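PDB 1P9H: adhesin YadA from Yersinia enterocolitica, which binds collagen as a trimeric outer-membrane adhesin, forming a fibrillar matrix on the bacterial surface and promoting attachment to and invasion of eukaryotic cells. Local coordinates for residues H56-G61 / A70-G75; I79-N84 / K93-S98; G129-A134 / G143-V148; N138-G143 / Y154-G159. All coordinates share one frame; numbering follows the deposited sequence. Where two conformers were deposited one is given.

Contact 1: H56-G61 / A70-G75; sequences HSIAIG and AAVAVG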
loop_
_atom_site.group_PDB
_atom_site.type_symbol
_atom_site.label_atom_id
_atom_site.label_comp_id
_atom_site.label_asym_id
_atom_site.label_seq_id
_atom_site.Cartn_x
_atom_site.Cartn_y
_atom_site.Cartn_z
ATOM N N HIS A 56 -1.183 -24.505 -7.422
ATOM C CA HIS A 56 -2.115 -23.424 -7.107
ATOM C C HIS A 56 -1.585 -22.041 -7.480
ATOM O O HIS A 56 -2.200 -21.033 -7.136
ATOM C CB HIS A 56 -2.465 -23.442 -5.615
ATOM C CG HIS A 56 -3.130 -24.705 -5.166
ATOM N ND1 HIS A 56 -3.004 -25.193 -3.883
ATOM C CD2 HIS A 56 -3.938 -25.571 -5.821
ATOM C CE1 HIS A 56 -3.707 -26.306 -3.767
ATOM N NE2 HIS A 56 -4.283 -26.557 -4.929
ATOM N N SER A 57 -0.456 -21.981 -8.182
ATOM C CA SER A 57 0.107 -20.690 -8.564
ATOM C C SER A 57 -0.637 -20.086 -9.751
ATOM O O SER A 57 -1.411 -20.765 -10.428
ATOM C CB SER A 57 1.603 -20.812 -8.890
ATOM O OG SER A 57 1.832 -21.558 -10.072
ATOM N N ILE A 58 -0.399 -18.799 -9.983
ATOM C CA ILE A 58 -1.037 -18.061 -11.065
ATOM C C ILE A 58 0.007 -17.195 -11.767
ATOM O O ILE A 58 0.688 -16.395 -11.126
ATOM C CB ILE A 58 -2.150 -17.137 -10.512
ATOM C CG1 ILE A 58 -3.239 -17.974 -9.838
ATOM C CG2 ILE A 58 -2.741 -16.286 -11.638
ATOM C CD1 ILE A 58 -4.255 -17.140 -9.081
ATOM N N ALA A 59 0.137 -17.366 -13.080
ATOM C CA ALA A 59 1.083 -16.583 -13.869
ATOM C C ALA A 59 0.344 -16.086 -15.100
ATOM O O ALA A 59 -0.124 -16.885 -15.913
ATOM C CB ALA A 59 2.281 -17.436 -14.276
ATOM N N ILE A 60 0.241 -14.767 -15.228
ATOM C CA ILE A 60 -0.469 -14.149 -16.340
ATOM C C ILE A 60 0.364 -13.051 -16.994
ATOM O O ILE A 60 0.829 -12.134 -16.319
ATOM C CB ILE A 60 -1.800 -13.525 -15.852
ATOM C CG1 ILE A 60 -2.668 -14.599 -15.187
ATOM C CG2 ILE A 60 -2.542 -12.872 -17.022
ATOM C CD1 ILE A 60 -3.941 -14.048 -14.567
ATOM N N GLY A 61 0.541 -13.146 -18.311
ATOM C CA GLY A 61 1.300 -12.145 -19.041
ATOM C C GLY A 61 2.547 -12.669 -19.726
ATOM O O GLY A 61 3.060 -13.736 -19.390
ATOM N N ALA A 70 1.407 -21.545 -4.661
ATOM C CA ALA A 70 0.414 -20.481 -4.566
ATOM C C ALA A 70 0.870 -19.067 -4.921
ATOM O O ALA A 70 0.127 -18.112 -4.699
ATOM C CB ALA A 70 -0.201 -20.490 -3.171
ATOM N N ALA A 71 2.070 -18.926 -5.477
ATOM C CA ALA A 71 2.569 -17.605 -5.850
ATOM C C ALA A 71 1.725 -17.013 -6.979
ATOM O O ALA A 71 1.103 -17.743 -7.750
ATOM C CB ALA A 71 4.031 -17.694 -6.274
ATOM N N VAL A 72 1.716 -15.687 -7.073
ATOM C CA VAL A 72 0.937 -14.989 -8.092
ATOM C C VAL A 72 1.803 -13.970 -8.819
ATOM O O VAL A 72 2.427 -13.119 -8.190
ATOM C CB VAL A 72 -0.258 -14.241 -7.448
ATOM C CG1 VAL A 72 -1.033 -13.458 -8.508
ATOM C CG2 VAL A 72 -1.173 -15.233 -6.745
ATOM N N ALA A 73 1.840 -14.064 -10.144
ATOM C CA ALA A 73 2.615 -13.132 -10.953
ATOM C C ALA A 73 1.750 -12.657 -12.108
ATOM O O ALA A 73 1.322 -13.453 -12.940
ATOM C CB ALA A 73 3.877 -13.810 -11.487
ATOM N N VAL A 74 1.482 -11.359 -12.146
ATOM C CA VAL A 74 0.677 -10.782 -13.214
ATOM C C VAL A 74 1.415 -9.577 -13.777
ATOM O O VAL A 74 1.688 -8.617 -13.059
ATOM C CB VAL A 74 -0.712 -10.333 -12.704
ATOM C CG1 VAL A 74 -1.524 -9.749 -13.861
ATOM C CG2 VAL A 74 -1.448 -11.516 -12.087
ATOM N N GLY A 75 1.739 -9.635 -15.063
ATOM C CA GLY A 75 2.455 -8.543 -15.696
ATOM C C GLY A 75 3.595 -9.078 -16.537
ATOM O O GLY A 75 4.183 -10.116 -16.222
HETATM O O HOH W 1 -2.469 -18.506 -5.934
#
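I58, A59 and I60 pair in parallel with V72, A73 and V74, the short strand axes 4.7 Å apart and inclined by 8°. Four backbone bonds hold this ladder: I58 N to A71 O, A73 N to I58 O, I60 N to A73 O and G75 N to I60 O. Each is close to linear, the last at 168°. I58, V72, I60 and V74 share one face of the sheet. They meet at van der Waals distance: I58 CD1 lies 4.3 Å from V72 CG2 and I60 CB 4.3 Å from V74 CG1. The other face carries the methyls of A59 and A73. Before the strands, S57 CB rests 3.3 Å from A71 O, while S57 OG, held between the backbone N and the carbonyl carbon (chi1 68°), bonds to G54 O. A water donates to both H56 O and A70 O and bridges the two segments. On the isoleucine-valine face, I60 packs on V22 and V74 on I58, both of the third subunit, consistent with this face being turned to the trimer interior. Within the chain, strand 22-24 flanks 58-60, A59 packs on A52 of strand 51-52, and S57 and A71 on A66 of strand 65-66.

Contact 2: I79-N84 / K93-S98; sequences IATGVN and KALGDS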
loop_
_atom_site.group_PDB
_atom_site.type_symbol
_atom_site.label_atom_id
_atom_site.label_comp_id
_atom_site.label_asym_id
_atom_site.label_seq_id
_atom_site.Cartn_x
_atom_site.Cartn_y
_atom_site.Cartn_z
ATOM N N ILE A 79 7.871 -11.559 -11.830
ATOM C CA ILE A 79 8.455 -12.740 -11.205
ATOM C C ILE A 79 8.076 -12.855 -9.737
ATOM O O ILE A 79 8.294 -11.925 -8.968
ATOM C CB ILE A 79 10.002 -12.691 -11.264
ATOM C CG1 ILE A 79 10.474 -12.526 -12.710
ATOM C CG2 ILE A 79 10.580 -13.962 -10.655
ATOM C CD1 ILE A 79 11.962 -12.222 -12.845
ATOM N N ALA A 80 7.505 -13.994 -9.362
ATOM C CA ALA A 80 7.144 -14.275 -7.974
ATOM C C ALA A 80 7.930 -15.548 -7.689
ATOM O O ALA A 80 7.504 -16.644 -8.054
ATOM C CB ALA A 80 5.647 -14.525 -7.847
ATOM N N THR A 81 9.080 -15.377 -7.041
ATOM C CA THR A 81 9.990 -16.474 -6.727
ATOM C C THR A 81 9.688 -17.214 -5.425
ATOM O O THR A 81 10.023 -18.390 -5.285
ATOM C CB THR A 81 11.445 -15.955 -6.649
ATOM O OG1 THR A 81 11.723 -15.124 -7.782
ATOM C CG2 THR A 81 12.427 -17.111 -6.633
ATOM N N GLY A 82 9.063 -16.525 -4.479
ATOM C CA GLY A 82 8.757 -17.130 -3.195
ATOM C C GLY A 82 7.430 -17.828 -3.009
ATOM O O GLY A 82 6.463 -17.585 -3.732
ATOM N N VAL A 83 7.398 -18.723 -2.027
ATOM C CA VAL A 83 6.181 -19.438 -1.695
ATOM C C VAL A 83 5.193 -18.359 -1.257
ATOM O O VAL A 83 5.544 -17.471 -0.477
ATOM C CB VAL A 83 6.418 -20.414 -0.527
ATOM C CG1 VAL A 83 5.106 -21.062 -0.104
ATOM C CG2 VAL A 83 7.427 -21.474 -0.941
ATOM N N ASN A 84 3.973 -18.427 -1.779
ATOM C CA ASN A 84 2.926 -17.464 -1.443
ATOM C C ASN A 84 3.246 -16.009 -1.769
ATOM O O ASN A 84 2.592 -15.112 -1.243
ATOM C CB ASN A 84 2.568 -17.549 0.045
ATOM C CG ASN A 84 1.971 -18.883 0.427
ATOM O OD1 ASN A 84 1.192 -19.462 -0.324
ATOM N ND2 ASN A 84 2.321 -19.369 1.613
ATOM N N LYS A 93 9.047 -7.864 -9.158
ATOM C CA LYS A 93 9.585 -9.104 -8.626
ATOM C C LYS A 93 9.546 -9.264 -7.112
ATOM O O LYS A 93 10.069 -8.442 -6.357
ATOM C CB LYS A 93 11.008 -9.346 -9.160
ATOM C CG LYS A 93 12.016 -8.240 -8.930
ATOM C CD LYS A 93 13.327 -8.569 -9.656
ATOM C CE LYS A 93 14.435 -7.580 -9.331
ATOM N NZ LYS A 93 14.152 -6.216 -9.857
ATOM N N ALA A 94 8.879 -10.330 -6.689
ATOM C CA ALA A 94 8.756 -10.691 -5.284
ATOM C C ALA A 94 9.817 -11.777 -5.163
ATOM O O ALA A 94 9.623 -12.905 -5.622
ATOM C CB ALA A 94 7.363 -11.248 -5.007
ATOM N N LEU A 95 10.939 -11.420 -4.544
ATOM C CA LEU A 95 12.101 -12.299 -4.432
ATOM C C LEU A 95 12.250 -13.207 -3.223
ATOM O O LEU A 95 13.303 -13.816 -3.036
ATOM C CB LEU A 95 13.365 -11.448 -4.559
ATOM C CG LEU A 95 13.441 -10.569 -5.808
ATOM C CD1 LEU A 95 14.684 -9.695 -5.744
ATOM C CD2 LEU A 95 13.455 -11.440 -7.047
ATOM N N GLY A 96 11.215 -13.302 -2.402
ATOM C CA GLY A 96 11.296 -14.159 -1.238
ATOM C C GLY A 96 9.919 -14.631 -0.836
ATOM O O GLY A 96 8.919 -14.126 -1.338
ATOM N N ASP A 97 9.861 -15.606 0.064
ATOM C CA ASP A 97 8.579 -16.120 0.513
ATOM C C ASP A 97 7.701 -15.003 1.063
ATOM O O ASP A 97 8.183 -14.095 1.743
ATOM C CB ASP A 97 8.769 -17.179 1.603
ATOM C CG ASP A 97 9.472 -18.423 1.099
ATOM O OD1 ASP A 97 9.541 -18.624 -0.134
ATOM O OD2 ASP A 97 9.945 -19.213 1.946
ATOM N N SER A 98 6.411 -15.076 0.743
ATOM C CA SER A 98 5.414 -14.123 1.220
ATOM C C SER A 98 5.577 -12.663 0.805
ATOM O O SER A 98 4.761 -11.826 1.177
ATOM C CB SER A 98 5.328 -14.194 2.745
ATOM O OG SER A 98 5.067 -15.521 3.171
HETATM O O HOH W 2 2.130 -12.693 -0.123
#
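T81 and A94 are joined by one of three backbone-to-backbone hydrogen bonds, T81 N to A94 O at 2.9 Å; the others run from A94 N to I79 O and from S98 N to V83 O. A fourth bond uses a side chain. D97 OD1 takes the N-H of V83 at 2.9 Å, the donor standing 41° out of the carboxylate plane. D97 CG lies anti to its carbonyl carbon (chi1 -65°), and the D97 and V83 side chains run side by side, which also brings V83 CB to 3.6 Å from OD1. I79 with K93 and A80 with A94 are the two parallel bridges, which join neighbouring strands 79-80 and 93-94 in the outer sheet of YadA's left-handed parallel beta-roll, and the residues after them round the corner toward the inner sheet. Weaker CH...O contacts follow the same path: K93 CA comes 3.1 Å from I79 O, and G82 CA 3.5 Å from G96 O. Apolar contact is thin, with I79 CB 4.1 Å from K93 CB. K93 NZ bonds to T107 OG1. A water donates to N84 O and, weakly, to S98 O, while N84 packs on P90, and S98 on A117, both of the second subunit.

Contact 3: G129-A134 / G143-V148; sequences GFNSKA and GHSSHV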
loop_
_atom_site.group_PDB
_atom_site.type_symbol
_atom_site.label_atom_id
_atom_site.label_comp_id
_atom_site.label_asym_id
_atom_site.label_seq_id
_atom_site.Cartn_x
_atom_site.Cartn_y
_atom_site.Cartn_z
ATOM N N GLY A 129 5.541 4.107 -2.518
ATOM C CA GLY A 129 5.821 5.342 -3.223
ATOM C C GLY A 129 6.774 5.111 -4.376
ATOM O O GLY A 129 7.591 4.187 -4.346
ATOM N N PHE A 130 6.669 5.945 -5.402
ATOM C CA PHE A 130 7.544 5.827 -6.555
ATOM C C PHE A 130 8.996 5.967 -6.102
ATOM O O PHE A 130 9.358 6.936 -5.440
ATOM C CB PHE A 130 7.193 6.911 -7.581
ATOM C CG PHE A 130 7.984 6.823 -8.856
ATOM C CD1 PHE A 130 9.260 7.367 -8.940
ATOM C CD2 PHE A 130 7.449 6.191 -9.975
ATOM C CE1 PHE A 130 9.996 7.285 -10.123
ATOM C CE2 PHE A 130 8.176 6.104 -11.162
ATOM C CZ PHE A 130 9.451 6.652 -11.234
ATOM N N ASN A 131 9.815 4.980 -6.451
ATOM C CA ASN A 131 11.235 4.972 -6.107
ATOM C C ASN A 131 11.537 4.991 -4.607
ATOM O O ASN A 131 12.622 5.405 -4.194
ATOM C CB ASN A 131 11.948 6.145 -6.794
ATOM C CG ASN A 131 13.455 5.984 -6.801
ATOM O OD1 ASN A 131 13.971 4.918 -7.144
ATOM N ND2 ASN A 131 14.169 7.042 -6.433
ATOM N N SER A 132 10.583 4.551 -3.791
ATOM C CA SER A 132 10.801 4.490 -2.348
ATOM C C SER A 132 11.781 3.346 -2.093
ATOM O O SER A 132 11.775 2.344 -2.814
ATOM C CB SER A 132 9.477 4.244 -1.609
ATOM O OG SER A 132 8.827 3.067 -2.057
ATOM N N LYS A 133 12.625 3.491 -1.075
ATOM C CA LYS A 133 13.626 2.473 -0.775
ATOM C C LYS A 133 13.781 2.174 0.714
ATOM O O LYS A 133 14.270 3.007 1.476
ATOM C CB LYS A 133 14.992 2.909 -1.322
ATOM C CG LYS A 133 15.046 3.163 -2.821
ATOM C CD LYS A 133 16.397 3.764 -3.201
ATOM C CE LYS A 133 16.481 4.091 -4.684
ATOM N NZ LYS A 133 16.457 2.865 -5.526
ATOM N N ALA A 134 13.361 0.980 1.118
ATOM C CA ALA A 134 13.482 0.537 2.503
ATOM C C ALA A 134 14.662 -0.428 2.479
ATOM O O ALA A 134 14.486 -1.649 2.507
ATOM C CB ALA A 134 12.211 -0.180 2.937
ATOM N N GLY A 143 6.572 7.395 0.685
ATOM C CA GLY A 143 6.684 8.639 -0.048
ATOM C C GLY A 143 7.638 8.530 -1.219
ATOM O O GLY A 143 8.533 7.679 -1.227
ATOM N N HIS A 144 7.441 9.383 -2.219
ATOM C CA HIS A 144 8.308 9.391 -3.391
ATOM C C HIS A 144 9.770 9.565 -2.988
ATOM O O HIS A 144 10.125 10.513 -2.290
ATOM C CB HIS A 144 7.919 10.527 -4.339
ATOM C CG HIS A 144 8.986 10.866 -5.332
ATOM N ND1 HIS A 144 9.653 12.073 -5.325
ATOM C CD2 HIS A 144 9.520 10.148 -6.349
ATOM C CE1 HIS A 144 10.551 12.084 -6.293
ATOM N NE2 HIS A 144 10.491 10.928 -6.930
ATOM N N SER A 145 10.609 8.644 -3.447
ATOM C CA SER A 145 12.037 8.671 -3.165
ATOM C C SER A 145 12.400 8.756 -1.686
ATOM O O SER A 145 13.446 9.300 -1.324
ATOM C CB SER A 145 12.702 9.809 -3.947
ATOM O OG SER A 145 12.714 9.504 -5.335
ATOM N N SER A 146 11.530 8.223 -0.829
ATOM C CA SER A 146 11.817 8.191 0.601
ATOM C C SER A 146 12.911 7.137 0.717
ATOM O O SER A 146 12.969 6.208 -0.093
ATOM C CB SER A 146 10.571 7.793 1.404
ATOM O OG SER A 146 9.978 6.600 0.920
ATOM N N HIS A 147 13.777 7.254 1.716
ATOM C CA HIS A 147 14.874 6.310 1.795
ATOM C C HIS A 147 15.438 6.051 3.178
ATOM O O HIS A 147 15.818 6.980 3.894
ATOM C CB HIS A 147 15.988 6.811 0.860
ATOM C CG HIS A 147 17.232 5.978 0.871
ATOM N ND1 HIS A 147 17.212 4.601 0.868
ATOM C CD2 HIS A 147 18.538 6.335 0.822
ATOM C CE1 HIS A 147 18.452 4.145 0.813
ATOM N NE2 HIS A 147 19.276 5.176 0.783
ATOM N N VAL A 148 15.464 4.777 3.555
ATOM C CA VAL A 148 16.054 4.363 4.818
ATOM C C VAL A 148 17.299 3.593 4.399
ATOM O O VAL A 148 17.201 2.509 3.818
ATOM C CB VAL A 148 15.131 3.431 5.630
ATOM C CG1 VAL A 148 15.846 2.992 6.914
ATOM C CG2 VAL A 148 13.834 4.148 5.976
HETATM O O HOH W 3 14.480 6.352 -2.451
#
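F130 lies alongside H144, both side chains pointing the same way, with F130 CD1 3.8 Å from H144 CD2. Each CG is anti to its backbone N (chi1 -176° in F130, 162° in H144), and H144 CD2 also comes 3.3 Å from F130 O. F130 O accepts the N-H of S145. H144 ND1 bonds to D160 OD2. N131 reaches across with its amide: ND2 donates to S145 OG over 3.1 Å, nearly straight at 172° and with the hydroxyl oxygen close to the amide plane. Farther along, K133 N bonds to S146 O, and K133 O receives V148 N directly and H147 ND1 weakly at 3.4 Å, in the plane of the imidazole and at its edge. A water donates to N131 O and S146 O, bridging the two turns. S132 and S146 brace these turns internally. Each serine's N and OG approach the carbonyl oxygen three residues back, G129 O or G143 O, from one face of its plane, and the OG bonds are 2.8 Å long. S132 CB packs 3.5 Å from S146 OG. The third subunit adds D111 against F130 and T124 against H144. Two successive type II turns, each from a glycine to a serine and leading into the K133-H147 and A134-V148 bridges, form repeated corners of the left-handed parallel beta-roll in the YadA head.

Contact 4: N138-G143 / Y154-G159; sequences NSVAIG and YSIAIG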
loop_
_atom_site.group_PDB
_atom_site.type_symbol
_atom_site.label_atom_id
_atom_site.label_comp_id
_atom_site.label_asym_id
_atom_site.label_seq_id
_atom_site.Cartn_x
_atom_site.Cartn_y
_atom_site.Cartn_z
ATOM N N ASN A 138 13.514 -4.626 7.839
ATOM C CA ASN A 138 12.444 -4.170 8.720
ATOM C C ASN A 138 12.171 -2.668 8.675
ATOM O O ASN A 138 11.380 -2.166 9.467
ATOM C CB ASN A 138 12.734 -4.586 10.165
ATOM C CG ASN A 138 12.913 -6.085 10.311
ATOM O OD1 ASN A 138 13.827 -6.668 9.734
ATOM N ND2 ASN A 138 12.038 -6.715 11.084
ATOM N N SER A 139 12.806 -1.948 7.755
ATOM C CA SER A 139 12.584 -0.508 7.671
ATOM C C SER A 139 11.295 -0.160 6.932
ATOM O O SER A 139 10.675 -1.017 6.296
ATOM C CB SER A 139 13.779 0.187 7.003
ATOM O OG SER A 139 13.959 -0.243 5.664
ATOM N N VAL A 140 10.895 1.104 7.035
ATOM C CA VAL A 140 9.676 1.603 6.403
ATOM C C VAL A 140 9.976 2.911 5.683
ATOM O O VAL A 140 10.500 3.846 6.283
ATOM C CB VAL A 140 8.572 1.871 7.460
ATOM C CG1 VAL A 140 7.350 2.507 6.804
ATOM C CG2 VAL A 140 8.186 0.570 8.150
ATOM N N ALA A 141 9.641 2.966 4.398
ATOM C CA ALA A 141 9.860 4.163 3.599
ATOM C C ALA A 141 8.561 4.486 2.874
ATOM O O ALA A 141 8.150 3.746 1.979
ATOM C CB ALA A 141 10.984 3.925 2.593
ATOM N N ILE A 142 7.915 5.582 3.268
ATOM C CA ILE A 142 6.651 5.993 2.660
ATOM C C ILE A 142 6.803 7.351 1.994
ATOM O O ILE A 142 7.113 8.342 2.657
ATOM C CB ILE A 142 5.516 6.112 3.714
ATOM C CG1 ILE A 142 5.435 4.841 4.567
ATOM C CG2 ILE A 142 4.185 6.364 3.015
ATOM C CD1 ILE A 142 5.073 3.585 3.796
ATOM N N GLY A 143 6.572 7.395 0.685
ATOM C CA GLY A 143 6.684 8.639 -0.048
ATOM C C GLY A 143 7.638 8.530 -1.219
ATOM O O GLY A 143 8.533 7.679 -1.227
ATOM N N TYR A 154 15.773 -0.702 11.733
ATOM C CA TYR A 154 14.439 -0.445 12.264
ATOM C C TYR A 154 13.954 0.995 12.176
ATOM O O TYR A 154 13.145 1.430 12.994
ATOM C CB TYR A 154 14.369 -0.919 13.715
ATOM C CG TYR A 154 14.780 -2.362 13.885
ATOM C CD1 TYR A 154 16.095 -2.700 14.201
ATOM C CD2 TYR A 154 13.864 -3.391 13.692
ATOM C CE1 TYR A 154 16.487 -4.032 14.323
ATOM C CE2 TYR A 154 14.243 -4.725 13.808
ATOM C CZ TYR A 154 15.555 -5.038 14.125
ATOM O OH TYR A 154 15.930 -6.355 14.246
ATOM N N SER A 155 14.428 1.731 11.178
ATOM C CA SER A 155 14.024 3.124 11.030
ATOM C C SER A 155 12.900 3.341 10.025
ATOM O O SER A 155 12.504 2.428 9.299
ATOM C CB SER A 155 15.235 3.984 10.669
ATOM O OG SER A 155 16.158 3.994 11.745
ATOM N N ILE A 156 12.390 4.568 9.998
ATOM C CA ILE A 156 11.285 4.936 9.119
ATOM C C ILE A 156 11.528 6.300 8.486
ATOM O O ILE A 156 12.024 7.215 9.141
ATOM C CB ILE A 156 9.952 5.034 9.913
ATOM C CG1 ILE A 156 9.627 3.697 10.576
ATOM C CG2 ILE A 156 8.814 5.471 8.998
ATOM C CD1 ILE A 156 10.271 3.527 11.940
ATOM N N ALA A 157 11.182 6.423 7.209
ATOM C CA ALA A 157 11.297 7.689 6.491
ATOM C C ALA A 157 9.891 7.970 5.971
ATOM O O ALA A 157 9.304 7.134 5.284
ATOM C CB ALA A 157 12.283 7.565 5.331
ATOM N N ILE A 158 9.370 9.148 6.310
ATOM C CA ILE A 158 8.024 9.565 5.925
ATOM C C ILE A 158 8.013 10.856 5.112
ATOM O O ILE A 158 8.484 11.889 5.587
ATOM C CB ILE A 158 7.156 9.813 7.184
ATOM C CG1 ILE A 158 7.018 8.521 7.988
ATOM C CG2 ILE A 158 5.796 10.368 6.789
ATOM C CD1 ILE A 158 6.348 8.718 9.330
ATOM N N GLY A 159 7.470 10.800 3.896
ATOM C CA GLY A 159 7.387 12.007 3.093
ATOM C C GLY A 159 8.244 12.013 1.843
ATOM O O GLY A 159 9.203 11.249 1.724
HETATM O O HOH W 4 10.845 0.151 10.936
#
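V140 and I156 lie side by side on one sheet face, V140 CB 3.8 Å from I156 CG1 and I156 CG2 3.6 Å from V140 O. I156 CG2 is anti to the backbone N, beside the carbonyl carbon, which places this methyl near that oxygen. At the start of the segments, the N138 amide and Y154 ring run alongside each other with their planes 50° apart; N138 CB is 3.9 Å from Y154 CD2. Behind these contacts stands the backbone ladder: V140 N to S155 O, A157 N to V140 O, I142 N to A157 O and G159 N to I142 O. Outside the ladder, a water donates to N138 O and, over 3.3 Å, to S155 O. S139 OG bonds to A136 O, whereas S155 OG is held by R166 O and S169 N, tying S155 to the next coil at the start of strand 169-171. N138 ND2 bonds to D160 of the second subunit, and Y154 O accepts from R179 of that subunit. V140 packs on I142 of the second subunit, and I158 on I156 of the third. Strands 140-142 and 156-158, parallel within 6°, are neighbours in the inner sheet of a trimeric left-handed parallel beta-roll.

In the fold
Contacts 1 and 4 belong to the same ten-strand sheet, their centres about 29 Å apart, and are buried; contacts 2 and 3 involve the other sheet and are only partly buried. The first pair relies on unbroken backbone ladders and aliphatic side chains that meet other subunits. In the second pair only two bridges form each time, and side chains enter the bonding: a carboxylate in contact 2, an amide and a weakly donating imidazole in contact 3. Contact 2 touches contact 1 through A71 CB and A80 CB. Contacts 3 and 4 share G143 and alternate along the chain, S146 OG and V148 packing against strand 140-142, so the two sheets face each other across the roll through these small side chains.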